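Local coordinates for structural protein (unclassified Rudivirus, PDB 6WQ0) that self-assembles into the helical, filamentous nucleocapsid of a rod-shaped archaeal virus, wrapping around the viral DNA and holding it in the A-form, at a contact of chain A with DNA. Numbering follows the deposited sequence.

A contact of chain A with DNA. Residues 56, 73-74, 77. With nucleotides of chain B.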
loop_
_atom_site.group_PDB
_atom_site.type_symbol
_atom_site.label_atom_id
_atom_site.label_comp_id
_atom_site.label_asym_id
_atom_site.label_seq_id
_atom_site.Cartn_x
_atom_site.Cartn_y
_atom_site.Cartn_z
ATOM N N ASN A 56 -13.571 14.478 -56.280
ATOM C CA ASN A 56 -14.645 15.308 -55.741
ATOM C C ASN A 56 -14.242 16.778 -55.685
ATOM O O ASN A 56 -14.984 17.648 -56.151
ATOM C CB ASN A 56 -15.062 14.810 -54.361
ATOM C CG ASN A 56 -16.159 13.780 -54.431
ATOM O OD1 ASN A 56 -16.906 13.720 -55.402
ATOM N ND2 ASN A 56 -16.260 12.958 -53.404
ATOM N N ARG A 73 -25.609 19.536 -59.537
ATOM C CA ARG A 73 -24.199 19.220 -59.366
ATOM C C ARG A 73 -23.989 17.722 -59.263
ATOM O O ARG A 73 -23.086 17.177 -59.910
ATOM C CB ARG A 73 -23.642 19.925 -58.131
ATOM C CG ARG A 73 -23.479 21.406 -58.309
ATOM C CD ARG A 73 -23.042 22.094 -57.046
ATOM N NE ARG A 73 -21.612 21.964 -56.801
ATOM C CZ ARG A 73 -20.693 22.791 -57.281
ATOM N NH1 ARG A 73 -21.049 23.808 -58.047
ATOM N NH2 ARG A 73 -19.419 22.597 -56.997
ATOM N N ALA A 74 -24.844 17.040 -58.492
ATOM C CA ALA A 74 -24.680 15.611 -58.254
ATOM C C ALA A 74 -24.531 14.841 -59.552
ATOM O O ALA A 74 -23.641 13.989 -59.657
ATOM C CB ALA A 74 -25.860 15.075 -57.451
ATOM N N GLN A 77 -21.057 15.232 -60.667
ATOM C CA GLN A 77 -20.226 14.559 -59.680
ATOM C C GLN A 77 -20.248 13.061 -59.919
ATOM O O GLN A 77 -19.194 12.441 -60.099
ATOM C CB GLN A 77 -20.692 14.890 -58.262
ATOM C CG GLN A 77 -20.347 16.292 -57.789
ATOM C CD GLN A 77 -18.891 16.451 -57.418
ATOM O OE1 GLN A 77 -18.210 15.484 -57.099
ATOM N NE2 GLN A 77 -18.404 17.675 -57.468
ATOM P P DT B 51 -19.115 15.856 -49.418
ATOM O OP1 DT B 51 -17.962 16.766 -49.499
ATOM O OP2 DT B 51 -20.339 16.269 -48.707
ATOM O "O5'" DT B 51 -19.527 15.406 -50.890
ATOM C "C5'" DT B 51 -18.703 15.719 -51.988
ATOM C "C4'" DT B 51 -19.528 15.836 -53.248
ATOM O "O4'" DT B 51 -20.326 14.641 -53.409
ATOM C "C3'" DT B 51 -20.500 17.012 -53.271
ATOM O "O3'" DT B 51 -20.286 17.798 -54.435
ATOM C "C2'" DT B 51 -21.884 16.355 -53.267
ATOM C "C1'" DT B 51 -21.602 14.991 -53.866
ATOM N N1 DT B 51 -22.570 13.942 -53.424
ATOM C C2 DT B 51 -23.335 13.284 -54.359
ATOM O O2 DT B 51 -23.271 13.504 -55.550
ATOM N N3 DT B 51 -24.188 12.356 -53.842
ATOM C C4 DT B 51 -24.347 12.022 -52.519
ATOM O O4 DT B 51 -25.142 11.171 -52.153
ATOM C C5 DT B 51 -23.519 12.749 -51.595
ATOM C C7 DT B 51 -23.604 12.473 -50.127
ATOM C C6 DT B 51 -22.678 13.656 -52.087
ATOM P P DA B 52 -20.725 19.336 -54.467
ATOM O OP1 DA B 52 -20.404 19.832 -55.813
ATOM O OP2 DA B 52 -20.131 19.998 -53.301
ATOM O "O5'" DA B 52 -22.313 19.270 -54.311
ATOM C "C5'" DA B 52 -23.035 20.247 -53.573
ATOM C "C4'" DA B 52 -24.510 20.166 -53.921
ATOM O "O4'" DA B 52 -24.831 18.822 -54.308
ATOM C "C3'" DA B 52 -25.466 20.470 -52.789
ATOM O "O3'" DA B 52 -25.703 21.862 -52.719
ATOM C "C2'" DA B 52 -26.730 19.718 -53.206
ATOM C "C1'" DA B 52 -26.198 18.576 -54.072
ATOM N N9 DA B 52 -26.336 17.259 -53.462
ATOM C C8 DA B 52 -25.538 16.710 -52.508
ATOM N N7 DA B 52 -25.895 15.506 -52.151
ATOM C C5 DA B 52 -26.994 15.241 -52.936
ATOM C C6 DA B 52 -27.833 14.124 -53.037
ATOM N N6 DA B 52 -27.673 13.023 -52.309
ATOM N N1 DA B 52 -28.851 14.183 -53.915
ATOM C C2 DA B 52 -29.013 15.293 -54.638
ATOM N N3 DA B 52 -28.285 16.404 -54.633
ATOM C C4 DA B 52 -27.283 16.312 -53.748
#
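Arg73 meets the phosphate of DA52 edge-on, the tight point where this rudivirus coat protein, an all-helical capsid subunit, grips the DNA backbone from helix 71-89. NE of Arg73 stands 2.6 Å from the phosphate oxygen OP1 of DA52, in a hydrogen bond that is also a salt bridge, and the bond is fairly straight, 157° at the hydrogen. OP1 lies close to the guanidinium plane and the phosphorus sits at the same edge, so the group presents its rim to the phosphate. NH2 adds a weak, more bent bond to the same oxygen. The chain runs extended to CD and then bends at chi3 (80°), which turns NE back towards the phosphate while CD of Arg73 rests 3.9 Å from C5' of the DA52 sugar. One turn along the helix, Gln77 folds at chi2 (-76°) and lays its amide alongside the linkage between the two nucleotides. NE2 of Gln77 is 3.4 Å from OP1 of DA52, and CD of Gln77 is 3.6 Å from the bridging O3' of DT51, close neighbours but not a clear hydrogen bond. Between these two side chains in sequence, Ala74 points its methyl into the minor groove, CB lying 3.6 Å from the thymine O2 of DT51 and 3.9 Å from adenine N3 of DA52. A methyl group offers no hydrogen bond to a base edge, which would fit non-specific desolvation of the DNA. Contact is looser at Asn56, on helix 50-66, whose amide comes alongside the DT51 sugar: CG approaches C5' to 4.0 Å and OD1 lies at a similar distance from C4', a light packing without a polar bond to the nucleotide.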